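Local structure of starch synthase I (Hordeum vulgare, 4HLN) at residues 401-406 with 411-416; 427-430 with 435-438; 198-203 with 251-256; 164-169 with 240-245. The protein belongs to the starch synthase family of plant glycosyltransferases, enzymes built from two Rossmann-like domains in the GT-B arrangement. One frame throughout, in Å; residues are numbered along the deposited sequence.

Contact 1 (401-406 with 411-416); sequences WNPTTD and HHYSVD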
loop_
_atom_site.group_PDB
_atom_site.type_symbol
_atom_site.label_atom_id
_atom_site.label_comp_id
_atom_site.label_asym_id
_atom_site.label_seq_id
_atom_site.Cartn_x
_atom_site.Cartn_y
_atom_site.Cartn_z
ATOM N N TRP A 401 -2.260 -16.336 9.658
ATOM C CA TRP A 401 -1.791 -16.977 8.430
ATOM C C TRP A 401 -0.544 -17.822 8.604
ATOM O O TRP A 401 0.568 -17.384 8.341
ATOM C CB TRP A 401 -1.583 -15.947 7.315
ATOM C CG TRP A 401 -2.812 -15.125 7.059
ATOM C CD1 TRP A 401 -3.181 -13.985 7.705
ATOM C CD2 TRP A 401 -3.848 -15.402 6.109
ATOM N NE1 TRP A 401 -4.376 -13.521 7.207
ATOM C CE2 TRP A 401 -4.806 -14.371 6.223
ATOM C CE3 TRP A 401 -4.055 -16.415 5.164
ATOM C CZ2 TRP A 401 -5.951 -14.325 5.429
ATOM C CZ3 TRP A 401 -5.193 -16.371 4.381
ATOM C CH2 TRP A 401 -6.129 -15.334 4.520
ATOM N N ASN A 402 -0.747 -19.058 9.021
ATOM C CA ASN A 402 0.348 -19.982 9.158
ATOM C C ASN A 402 -0.168 -21.383 8.857
ATOM O O ASN A 402 -1.073 -21.867 9.527
ATOM C CB ASN A 402 0.921 -19.887 10.569
ATOM C CG ASN A 402 2.118 -20.773 10.766
ATOM O OD1 ASN A 402 2.823 -21.105 9.815
ATOM N ND2 ASN A 402 2.354 -21.173 12.005
ATOM N N PRO A 403 0.386 -22.029 7.821
ATOM C CA PRO A 403 -0.084 -23.363 7.423
ATOM C C PRO A 403 0.132 -24.392 8.520
ATOM O O PRO A 403 -0.422 -25.489 8.447
ATOM C CB PRO A 403 0.794 -23.708 6.215
ATOM C CG PRO A 403 1.344 -22.405 5.740
ATOM C CD PRO A 403 1.444 -21.518 6.935
ATOM N N THR A 404 0.922 -24.049 9.531
ATOM C CA THR A 404 1.230 -25.029 10.556
ATOM C C THR A 404 0.216 -25.008 11.700
ATOM O O THR A 404 0.073 -25.989 12.432
ATOM C CB THR A 404 2.674 -24.893 11.085
ATOM O OG1 THR A 404 3.572 -24.704 9.983
ATOM C CG2 THR A 404 3.074 -26.172 11.814
ATOM N N THR A 405 -0.512 -23.911 11.841
ATOM C CA THR A 405 -1.458 -23.815 12.946
ATOM C C THR A 405 -2.862 -23.398 12.537
ATOM O O THR A 405 -3.777 -23.401 13.356
ATOM C CB THR A 405 -0.973 -22.813 13.973
ATOM O OG1 THR A 405 -0.942 -21.508 13.372
ATOM C CG2 THR A 405 0.410 -23.202 14.435
ATOM N N ASP A 406 -3.028 -23.046 11.271
ATOM C CA ASP A 406 -4.281 -22.476 10.808
ATOM C C ASP A 406 -5.490 -23.324 11.198
ATOM O O ASP A 406 -5.670 -24.438 10.704
ATOM C CB ASP A 406 -4.241 -22.275 9.299
ATOM C CG ASP A 406 -5.349 -21.378 8.812
ATOM O OD1 ASP A 406 -6.398 -21.306 9.490
ATOM O OD2 ASP A 406 -5.167 -20.741 7.752
ATOM N N HIS A 411 -6.026 -29.851 7.328
ATOM C CA HIS A 411 -4.719 -30.441 7.629
ATOM C C HIS A 411 -3.631 -29.392 7.711
ATOM O O HIS A 411 -3.724 -28.337 7.088
ATOM C CB HIS A 411 -4.335 -31.477 6.588
ATOM C CG HIS A 411 -5.300 -32.609 6.497
ATOM N ND1 HIS A 411 -5.366 -33.606 7.446
ATOM C CD2 HIS A 411 -6.251 -32.897 5.578
ATOM C CE1 HIS A 411 -6.312 -34.461 7.113
ATOM N NE2 HIS A 411 -6.862 -34.057 5.982
ATOM N N HIS A 412 -2.594 -29.679 8.480
ATOM C CA HIS A 412 -1.531 -28.703 8.654
ATOM C C HIS A 412 -0.249 -29.167 7.995
ATOM O O HIS A 412 -0.015 -30.365 7.814
ATOM C CB HIS A 412 -1.324 -28.391 10.131
ATOM C CG HIS A 412 -2.511 -27.747 10.781
ATOM N ND1 HIS A 412 -2.890 -28.020 12.080
ATOM C CD2 HIS A 412 -3.398 -26.838 10.315
ATOM C CE1 HIS A 412 -3.962 -27.309 12.381
ATOM N NE2 HIS A 412 -4.294 -26.588 11.326
ATOM N N TYR A 413 0.570 -28.204 7.610
ATOM C CA TYR A 413 1.827 -28.509 6.954
ATOM C C TYR A 413 2.853 -27.399 7.180
ATOM O O TYR A 413 2.529 -26.321 7.682
ATOM C CB TYR A 413 1.605 -28.763 5.457
ATOM C CG TYR A 413 1.090 -27.576 4.658
ATOM C CD1 TYR A 413 1.964 -26.670 4.073
ATOM C CD2 TYR A 413 -0.267 -27.383 4.459
ATOM C CE1 TYR A 413 1.498 -25.601 3.329
ATOM C CE2 TYR A 413 -0.744 -26.325 3.712
ATOM C CZ TYR A 413 0.137 -25.432 3.151
ATOM O OH TYR A 413 -0.354 -24.368 2.416
ATOM N N SER A 414 4.096 -27.671 6.805
ATOM C CA SER A 414 5.168 -26.715 7.007
ATOM C C SER A 414 6.150 -26.843 5.859
ATOM O O SER A 414 5.971 -27.684 4.975
ATOM C CB SER A 414 5.876 -26.983 8.336
ATOM O OG SER A 414 6.500 -28.258 8.322
ATOM N N VAL A 415 7.186 -26.009 5.869
ATOM C CA VAL A 415 8.194 -26.068 4.827
ATOM C C VAL A 415 8.917 -27.419 4.878
ATOM O O VAL A 415 9.432 -27.908 3.873
ATOM C CB VAL A 415 9.183 -24.893 4.946
ATOM C CG1 VAL A 415 10.500 -25.356 5.551
ATOM C CG2 VAL A 415 9.415 -24.260 3.586
ATOM N N ASP A 416 8.924 -28.035 6.055
ATOM C CA ASP A 416 9.634 -29.295 6.252
ATOM C C ASP A 416 8.768 -30.490 5.877
ATOM O O ASP A 416 9.280 -31.554 5.542
ATOM C CB ASP A 416 10.094 -29.417 7.705
ATOM C CG ASP A 416 10.815 -28.167 8.194
ATOM O OD1 ASP A 416 12.022 -28.024 7.891
ATOM O OD2 ASP A 416 10.176 -27.330 8.879
#
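A chi1 of -64° carries CG of H412 opposite its own carbonyl carbon and lays the imidazole along the T404-D406 backbone, whereas Y413, with chi1 64°, holds CG between its backbone N and carbonyl carbon and brings the phenol ring under P403. The imidazole is gripped at its edge: NE2 of H412 donates to D406 O at 2.6 Å, with the oxygen close to the ring plane. Seen from the acceptor, the donor stands above the carbonyl plane of D406. One face of the same ring is covered by backbone of T404 and T405, with T405 CA over its centre. On the phenol, P403 CB sits 3.6 Å from the Y413 ring centroid, near the ring normal, which makes a CH-pi contact over the face. Two bonds fix the chains between these rings. Y413 N reaches P403 O at 3.0 Å with a nearly straight 167° geometry, and T404 OG1 gives its proton to Y413 O, also at 3.0 Å. Residues outside the two segments hold the polar ends of D406 and Y413: D406 OD2 is bonded to Y537 OH and H509 ND1, and Y413 OH to Y537 O. The whole is a compact, non-repetitive loop, part of the connection that leads from strand 389-391 of one Rossmann-like domain to helix 419-432 of the other, as expected of a GT-B fold.

Contact 2 (427-430 with 435-438); sequences ELQR and PVRE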
loop_
_atom_site.group_PDB
_atom_site.type_symbol
_atom_site.label_atom_id
_atom_site.label_comp_id
_atom_site.label_asym_id
_atom_site.label_seq_id
_atom_site.Cartn_x
_atom_site.Cartn_y
_atom_site.Cartn_z
ATOM N N GLU A 427 -9.240 -32.074 -0.077
ATOM C CA GLU A 427 -10.379 -31.678 0.729
ATOM C C GLU A 427 -11.061 -30.442 0.167
ATOM O O GLU A 427 -12.253 -30.226 0.369
ATOM C CB GLU A 427 -9.947 -31.445 2.169
ATOM C CG GLU A 427 -9.780 -32.729 2.946
ATOM C CD GLU A 427 -11.026 -33.605 2.875
ATOM O OE1 GLU A 427 -12.014 -33.292 3.582
ATOM O OE2 GLU A 427 -11.021 -34.597 2.107
ATOM N N LEU A 428 -10.295 -29.635 -0.545
ATOM C CA LEU A 428 -10.844 -28.445 -1.152
ATOM C C LEU A 428 -11.605 -28.817 -2.414
ATOM O O LEU A 428 -12.710 -28.331 -2.635
ATOM C CB LEU A 428 -9.730 -27.432 -1.453
ATOM C CG LEU A 428 -10.143 -26.144 -2.174
ATOM C CD1 LEU A 428 -11.105 -25.312 -1.320
ATOM C CD2 LEU A 428 -8.912 -25.337 -2.566
ATOM N N GLN A 429 -11.021 -29.675 -3.245
ATOM C CA GLN A 429 -11.729 -30.145 -4.432
ATOM C C GLN A 429 -13.055 -30.757 -4.010
ATOM O O GLN A 429 -14.092 -30.527 -4.640
ATOM C CB GLN A 429 -10.893 -31.156 -5.209
ATOM C CG GLN A 429 -9.751 -30.503 -5.962
ATOM C CD GLN A 429 -8.677 -31.484 -6.376
ATOM O OE1 GLN A 429 -8.405 -32.462 -5.675
ATOM N NE2 GLN A 429 -8.047 -31.221 -7.519
ATOM N N ARG A 430 -13.031 -31.507 -2.915
ATOM C CA ARG A 430 -14.249 -32.134 -2.432
ATOM C C ARG A 430 -15.299 -31.102 -2.022
ATOM O O ARG A 430 -16.451 -31.168 -2.451
ATOM C CB ARG A 430 -13.945 -33.124 -1.305
ATOM C CG ARG A 430 -13.174 -34.363 -1.786
ATOM C CD ARG A 430 -13.176 -35.478 -0.742
ATOM N NE ARG A 430 -11.817 -35.924 -0.438
ATOM C CZ ARG A 430 -11.240 -36.999 -0.964
ATOM N NH1 ARG A 430 -11.899 -37.750 -1.821
ATOM N NH2 ARG A 430 -10.003 -37.323 -0.630
ATOM N N PRO A 435 -13.567 -32.677 -9.509
ATOM C CA PRO A 435 -12.863 -33.953 -9.622
ATOM C C PRO A 435 -11.590 -33.971 -8.753
ATOM O O PRO A 435 -10.683 -33.132 -8.907
ATOM C CB PRO A 435 -12.528 -34.040 -11.118
ATOM C CG PRO A 435 -12.905 -32.671 -11.720
ATOM C CD PRO A 435 -13.968 -32.142 -10.822
ATOM N N VAL A 436 -11.544 -34.928 -7.828
ATOM C CA VAL A 436 -10.426 -35.050 -6.909
ATOM C C VAL A 436 -9.188 -35.610 -7.593
ATOM O O VAL A 436 -8.894 -36.796 -7.495
ATOM C CB VAL A 436 -10.792 -35.917 -5.699
ATOM C CG1 VAL A 436 -9.593 -36.048 -4.749
ATOM C CG2 VAL A 436 -11.993 -35.316 -4.979
ATOM N N ARG A 437 -8.458 -34.741 -8.278
ATOM C CA ARG A 437 -7.259 -35.149 -8.990
ATOM C C ARG A 437 -6.036 -34.411 -8.459
ATOM O O ARG A 437 -5.980 -33.173 -8.450
ATOM C CB ARG A 437 -7.428 -34.874 -10.478
ATOM C CG ARG A 437 -8.693 -35.449 -11.062
ATOM C CD ARG A 437 -8.769 -35.121 -12.539
ATOM N NE ARG A 437 -7.460 -35.242 -13.182
ATOM C CZ ARG A 437 -7.081 -34.532 -14.241
ATOM N NH1 ARG A 437 -7.911 -33.650 -14.782
ATOM N NH2 ARG A 437 -5.871 -34.703 -14.757
ATOM N N GLU A 438 -5.052 -35.178 -8.014
ATOM C CA GLU A 438 -3.851 -34.602 -7.427
ATOM C C GLU A 438 -3.001 -33.875 -8.487
ATOM O O GLU A 438 -2.306 -32.905 -8.203
ATOM C CB GLU A 438 -3.051 -35.716 -6.732
ATOM C CG GLU A 438 -1.673 -35.300 -6.220
ATOM C CD GLU A 438 -0.607 -35.288 -7.313
ATOM O OE1 GLU A 438 -0.682 -36.145 -8.229
ATOM O OE2 GLU A 438 0.298 -34.420 -7.258
#
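The Q429 side chain reaches out from helix 419-432 to the chain that returns from it, in the helix-to-strand connection leading into strand 442-446 of the C-terminal Rossmann-like domain; V436 forms the centre of an inverse gamma turn there. Two helix side chains meet this turn in quite different ways. Q429 comes end-on. Its chain is extended beyond CG (chi2 162°), and the terminal amide presents its N-H to the backbone: NE2 of Q429 donates to R437 O at 3.0 Å. The bond is almost straight at 175°, and the acceptor lies in the amide plane, although the donor is tilted from the plane of the R437 carbonyl. NE2 also bonds to Q471 OE1, and Q471 NE2 in turn bonds to P435 O, so this neighbour ties both the amide and the turn. On the other side of the amide group, OE1 of Q429 rests 3.5 Å from V436 CA. R430 behaves otherwise, running obliquely across V436. Its aliphatic part makes the touch, with CG of R430 3.5 Å from V436 CG2, and a bend at chi3 (-126°) brings the guanidinium over the valine, where CG1 of V436 faces one side of it, offset toward the rim. The rotation of that group is restrained within the helix by a salt bridge one turn back. There R430 NE donates to E427 OE2 at 3.0 Å, approaching that oxygen nearly in line with its C-O bond, and the oxygen lies somewhat out of the guanidinium plane of R430.

Contact 3 (198-203 with 251-256); sequences VTFFHE and LILELG
I252, at the C-terminal end of helix 235-252, is the first of three apolar residues, with L253 and L255, that pack on strand 195-205. This strand belongs to the antiparallel flank of the mixed sheet in the N-terminal Rossmann-like domain, where it lies between strands 181-190 and 208-214. The contact is made by side chains alone: the nearest CA pair, F200 and L253, is still 8.6 Å apart. I252 approaches with its extended branch, CD1 coming 4.2 Å from F200 CE2, and its side chain also touches I187 of the adjoining strand. L253, the first residue to leave helical geometry, lies across the other part of the same phenyl group. Its CD1 is 3.9 Å from F200 CD1 and 4.1 Å from F200 CB, so the two aliphatic residues meet F200 at CE2 and CD1, on different parts of its ring. A249 and A245, earlier in the helix, continue the packing against F200. E254 then centres an inverse gamma turn, which lets the chain carry L255 toward the strand two residues on, in step with the alternation that points F200 and H202 the same way and F201 away. H202 has CG opposite its backbone N (chi1 164°), presenting a face of its imidazole to the leucine, while NE2 is bonded to D209 OD1 of strand 208-214, an arrangement that limits rotation of the ring. Over that face lies one methyl group: CD2 of L255 stands 3.7 Å from the H202 ring centroid and only 6° off the normal, a CH-pi contact centred on the ring.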
loop_
_atom_site.group_PDB
_atom_site.type_symbol
_atom_site.label_atom_id
_atom_site.label_comp_id
_atom_site.label_asym_id
_atom_site.label_seq_id
_atom_site.Cartn_x
_atom_site.Cartn_y
_atom_site.Cartn_z
ATOM N N VAL A 198 -6.136 25.773 15.097
ATOM C CA VAL A 198 -6.380 24.361 15.332
ATOM C C VAL A 198 -5.967 24.035 16.772
ATOM O O VAL A 198 -5.185 24.771 17.387
ATOM C CB VAL A 198 -5.596 23.471 14.334
ATOM C CG1 VAL A 198 -5.966 23.833 12.898
ATOM C CG2 VAL A 198 -4.106 23.646 14.528
ATOM N N THR A 199 -6.507 22.947 17.318
ATOM C CA THR A 199 -6.103 22.494 18.641
ATOM C C THR A 199 -5.691 21.030 18.556
ATOM O O THR A 199 -5.949 20.366 17.561
ATOM C CB THR A 199 -7.209 22.688 19.694
ATOM O OG1 THR A 199 -8.358 21.927 19.316
ATOM C CG2 THR A 199 -7.596 24.164 19.807
ATOM N N PHE A 200 -5.028 20.531 19.589
ATOM C CA PHE A 200 -4.500 19.184 19.533
ATOM C C PHE A 200 -5.112 18.321 20.610
ATOM O O PHE A 200 -5.144 18.701 21.787
ATOM C CB PHE A 200 -2.981 19.189 19.708
ATOM C CG PHE A 200 -2.245 19.923 18.631
ATOM C CD1 PHE A 200 -1.662 19.232 17.574
ATOM C CD2 PHE A 200 -2.114 21.302 18.679
ATOM C CE1 PHE A 200 -0.968 19.901 16.582
ATOM C CE2 PHE A 200 -1.421 21.986 17.683
ATOM C CZ PHE A 200 -0.848 21.282 16.634
ATOM N N PHE A 201 -5.585 17.152 20.190
ATOM C CA PHE A 201 -6.068 16.128 21.098
ATOM C C PHE A 201 -5.105 14.970 20.996
ATOM O O PHE A 201 -4.409 14.838 19.995
ATOM C CB PHE A 201 -7.497 15.722 20.738
ATOM C CG PHE A 201 -8.501 16.792 21.038
ATOM C CD1 PHE A 201 -8.498 17.983 20.322
ATOM C CD2 PHE A 201 -9.424 16.630 22.062
ATOM C CE1 PHE A 201 -9.411 18.997 20.608
ATOM C CE2 PHE A 201 -10.341 17.636 22.365
ATOM C CZ PHE A 201 -10.332 18.828 21.636
ATOM N N HIS A 202 -5.022 14.150 22.033
ATOM C CA HIS A 202 -3.990 13.126 22.041
ATOM C C HIS A 202 -4.385 11.858 22.758
ATOM O O HIS A 202 -5.052 11.891 23.773
ATOM C CB HIS A 202 -2.682 13.658 22.650
ATOM C CG HIS A 202 -1.718 12.576 23.025
ATOM N ND1 HIS A 202 -1.463 12.225 24.333
ATOM C CD2 HIS A 202 -0.981 11.733 22.260
ATOM C CE1 HIS A 202 -0.598 11.224 24.358
ATOM N NE2 HIS A 202 -0.289 10.908 23.115
ATOM N N GLU A 203 -3.952 10.731 22.217
ATOM C CA GLU A 203 -4.076 9.489 22.940
ATOM C C GLU A 203 -2.848 8.599 22.762
ATOM O O GLU A 203 -2.291 8.456 21.661
ATOM C CB GLU A 203 -5.354 8.746 22.552
ATOM C CG GLU A 203 -5.544 7.462 23.359
ATOM C CD GLU A 203 -6.634 6.538 22.824
ATOM O OE1 GLU A 203 -7.346 6.922 21.864
ATOM O OE2 GLU A 203 -6.769 5.420 23.373
ATOM N N LEU A 251 7.359 20.153 18.027
ATOM C CA LEU A 251 8.000 21.263 18.706
ATOM C C LEU A 251 7.262 21.717 19.963
ATOM O O LEU A 251 7.865 22.350 20.821
ATOM C CB LEU A 251 8.124 22.448 17.769
ATOM C CG LEU A 251 8.839 22.215 16.440
ATOM C CD1 LEU A 251 8.672 23.415 15.486
ATOM C CD2 LEU A 251 10.292 21.914 16.665
ATOM N N ILE A 252 5.973 21.410 20.091
ATOM C CA ILE A 252 5.216 21.984 21.203
ATOM C C ILE A 252 4.447 21.048 22.114
ATOM O O ILE A 252 4.031 21.461 23.200
ATOM C CB ILE A 252 4.229 23.070 20.750
ATOM C CG1 ILE A 252 3.112 22.468 19.895
ATOM C CG2 ILE A 252 4.966 24.225 20.058
ATOM C CD1 ILE A 252 1.978 23.424 19.692
ATOM N N LEU A 253 4.234 19.807 21.691
ATOM C CA LEU A 253 3.502 18.878 22.544
ATOM C C LEU A 253 4.423 18.150 23.530
ATOM O O LEU A 253 5.284 17.363 23.128
ATOM C CB LEU A 253 2.693 17.890 21.702
ATOM C CG LEU A 253 1.578 18.543 20.872
ATOM C CD1 LEU A 253 0.738 17.507 20.175
ATOM C CD2 LEU A 253 0.693 19.412 21.740
ATOM N N GLU A 254 4.250 18.412 24.824
ATOM C CA GLU A 254 5.046 17.693 25.825
ATOM C C GLU A 254 4.443 16.344 26.220
ATOM O O GLU A 254 3.967 16.167 27.337
ATOM C CB GLU A 254 5.310 18.549 27.064
ATOM C CG GLU A 254 5.971 19.873 26.759
ATOM C CD GLU A 254 6.797 20.405 27.910
ATOM O OE1 GLU A 254 7.740 21.188 27.646
ATOM O OE2 GLU A 254 6.512 20.042 29.075
ATOM N N LEU A 255 4.492 15.398 25.291
ATOM C CA LEU A 255 3.985 14.052 25.508
ATOM C C LEU A 255 4.877 13.257 26.451
ATOM O O LEU A 255 6.093 13.136 26.231
ATOM C CB LEU A 255 3.875 13.346 24.166
ATOM C CG LEU A 255 3.045 14.231 23.224
ATOM C CD1 LEU A 255 3.098 13.747 21.778
ATOM C CD2 LEU A 255 1.598 14.361 23.725
ATOM N N GLY A 256 4.269 12.716 27.506
ATOM C CA GLY A 256 5.016 12.015 28.541
ATOM C C GLY A 256 6.080 12.912 29.177
ATOM O O GLY A 256 7.126 12.419 29.619
#

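Contact 4 (164-169 with 240-245); sequences VMPRYL and TLLCYA
A single methyl group, CD1 of L242, makes the closest approach to each of three successive residues of strand 164-166. It lies 4.2 Å from V164 CG1, 4.2 Å from the M165 carbonyl carbon C and 4.3 Å from P166 CD; the packing is mostly on V164 and the P166 ring, which CD2 of L242 also comes near, while M165 is touched at its carbonyl carbon. In L242, chi1 of 174° puts CG opposite the backbone N and directs the branch toward the strand. V164 meets it with CG1, likewise opposite its backbone N, and the two side chains run past each other in opposite directions. The segment axes come within 9.0 Å, with N-to-C directions at 152°, so the helix lies nearly antiparallel to the strand. A245, one turn on, also points to this strand but packs on V213 of the adjacent one. C243 faces away, toward helix 276-284. The strand itself is held by backbone bonds on both flanks, V164 to F129 and T131, M165 to V211 and V213. This is the apolar helix-on-sheet layer of a Rossmann-like alpha/beta domain, here between the central parallel strands and a covering helix.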
loop_
_atom_site.group_PDB
_atom_site.type_symbol
_atom_site.label_atom_id
_atom_site.label_comp_id
_atom_site.label_asym_id
_atom_site.label_seq_id
_atom_site.Cartn_x
_atom_site.Cartn_y
_atom_site.Cartn_z
ATOM N N VAL A 164 -0.124 11.906 13.301
ATOM C CA VAL A 164 -0.934 13.125 13.278
ATOM C C VAL A 164 -2.013 13.020 12.202
ATOM O O VAL A 164 -1.717 12.701 11.054
ATOM C CB VAL A 164 -0.062 14.354 12.995
ATOM C CG1 VAL A 164 -0.882 15.644 13.058
ATOM C CG2 VAL A 164 1.070 14.400 13.968
ATOM N N MET A 165 -3.252 13.298 12.599
ATOM C CA MET A 165 -4.451 13.092 11.786
ATOM C C MET A 165 -5.466 14.152 12.112
ATOM O O MET A 165 -5.417 14.767 13.171
ATOM C CB MET A 165 -5.151 11.804 12.178
ATOM C CG MET A 165 -4.603 10.553 11.620
ATOM S SD MET A 165 -5.088 9.307 12.815
ATOM C CE MET A 165 -4.334 10.053 14.266
ATOM N N PRO A 166 -6.436 14.330 11.223
ATOM C CA PRO A 166 -7.544 15.210 11.583
ATOM C C PRO A 166 -8.444 14.518 12.583
ATOM O O PRO A 166 -8.575 13.298 12.583
ATOM C CB PRO A 166 -8.276 15.407 10.256
ATOM C CG PRO A 166 -7.234 15.062 9.192
ATOM C CD PRO A 166 -6.461 13.951 9.799
ATOM N N ARG A 167 -9.052 15.303 13.454
ATOM C CA ARG A 167 -10.093 14.790 14.325
ATOM C C ARG A 167 -11.418 14.956 13.567
ATOM O O ARG A 167 -12.051 16.012 13.599
ATOM C CB ARG A 167 -10.080 15.563 15.640
ATOM C CG ARG A 167 -11.003 15.062 16.718
ATOM C CD ARG A 167 -10.521 15.619 18.044
ATOM N NE ARG A 167 -11.469 15.462 19.138
ATOM C CZ ARG A 167 -12.353 16.389 19.501
ATOM N NH1 ARG A 167 -12.420 17.547 18.853
ATOM N NH2 ARG A 167 -13.172 16.157 20.519
ATOM N N TYR A 168 -11.802 13.917 12.835
ATOM C CA TYR A 168 -13.048 13.940 12.077
ATOM C C TYR A 168 -14.254 13.717 12.992
ATOM O O TYR A 168 -14.881 12.672 12.939
ATOM C CB TYR A 168 -13.017 12.839 11.032
ATOM C CG TYR A 168 -11.969 13.026 9.962
ATOM C CD1 TYR A 168 -12.117 14.009 8.989
ATOM C CD2 TYR A 168 -10.849 12.201 9.898
ATOM C CE1 TYR A 168 -11.176 14.175 7.991
ATOM C CE2 TYR A 168 -9.892 12.367 8.898
ATOM C CZ TYR A 168 -10.069 13.354 7.943
ATOM O OH TYR A 168 -9.148 13.538 6.934
ATOM N N LEU A 169 -14.580 14.696 13.829
ATOM C CA LEU A 169 -15.520 14.460 14.922
ATOM C C LEU A 169 -16.974 14.411 14.487
ATOM O O LEU A 169 -17.435 15.177 13.634
ATOM C CB LEU A 169 -15.353 15.513 16.016
ATOM C CG LEU A 169 -15.985 15.227 17.376
ATOM C CD1 LEU A 169 -15.344 14.018 18.033
ATOM C CD2 LEU A 169 -15.853 16.437 18.277
ATOM N N THR A 240 -4.165 21.784 4.179
ATOM C CA THR A 240 -3.180 22.806 4.498
ATOM C C THR A 240 -3.053 22.961 6.025
ATOM O O THR A 240 -1.940 23.024 6.559
ATOM C CB THR A 240 -3.565 24.152 3.826
ATOM O OG1 THR A 240 -3.450 24.007 2.409
ATOM C CG2 THR A 240 -2.657 25.294 4.253
ATOM N N LEU A 241 -4.188 23.001 6.723
ATOM C CA LEU A 241 -4.173 23.129 8.176
ATOM C C LEU A 241 -3.450 21.936 8.772
ATOM O O LEU A 241 -2.598 22.085 9.662
ATOM C CB LEU A 241 -5.584 23.196 8.746
ATOM C CG LEU A 241 -6.418 24.417 8.377
ATOM C CD1 LEU A 241 -7.770 24.396 9.088
ATOM C CD2 LEU A 241 -5.668 25.701 8.664
ATOM N N LEU A 242 -3.796 20.756 8.256
ATOM C CA LEU A 242 -3.220 19.509 8.718
ATOM C C LEU A 242 -1.709 19.609 8.679
ATOM O O LEU A 242 -1.029 19.215 9.622
ATOM C CB LEU A 242 -3.667 18.348 7.831
ATOM C CG LEU A 242 -2.956 17.056 8.220
ATOM C CD1 LEU A 242 -3.168 16.755 9.717
ATOM C CD2 LEU A 242 -3.387 15.892 7.372
ATOM N N CYS A 243 -1.191 20.148 7.581
ATOM C CA CYS A 243 0.239 20.142 7.338
ATOM C C CYS A 243 0.989 21.120 8.234
ATOM O O CYS A 243 2.006 20.763 8.812
ATOM C CB CYS A 243 0.526 20.398 5.859
ATOM S SG CYS A 243 0.219 18.949 4.792
ATOM N N TYR A 244 0.482 22.342 8.364
ATOM C CA TYR A 244 1.060 23.294 9.307
ATOM C C TYR A 244 1.084 22.732 10.741
ATOM O O TYR A 244 2.086 22.839 11.454
ATOM C CB TYR A 244 0.294 24.622 9.280
ATOM C CG TYR A 244 0.735 25.566 8.187
ATOM C CD1 TYR A 244 1.862 26.371 8.354
ATOM C CD2 TYR A 244 0.020 25.664 6.984
ATOM C CE1 TYR A 244 2.275 27.239 7.369
ATOM C CE2 TYR A 244 0.426 26.529 5.979
ATOM C CZ TYR A 244 1.557 27.311 6.177
ATOM O OH TYR A 244 1.987 28.172 5.204
ATOM N N ALA A 245 -0.032 22.137 11.143
ATOM C CA ALA A 245 -0.181 21.582 12.469
ATOM C C ALA A 245 0.871 20.513 12.707
ATOM O O ALA A 245 1.494 20.456 13.757
ATOM C CB ALA A 245 -1.581 20.987 12.630
#

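Overall arrangement
From the N terminus, contact 4 opens on strand 160-166 and contact 3 on strand 195-205. Helix 235-252 then closes contact 4, and its C-terminal end with the residues just beyond closes contact 3, so the two loops cross; their centres are 12 Å apart and they touch, for instance F200 on A245. Together they fix one helix along the N-terminal mixed sheet, from its parallel core to its antiparallel flank. The chain later leaves strand 389-391, and contact 1 closes a small loop with four intervening residues. Contact 2 follows in series, closing an equally short loop from helix 419-432 to the chain before strand 442-446. Its centre lies 58 Å from that of contact 3, in the other domain.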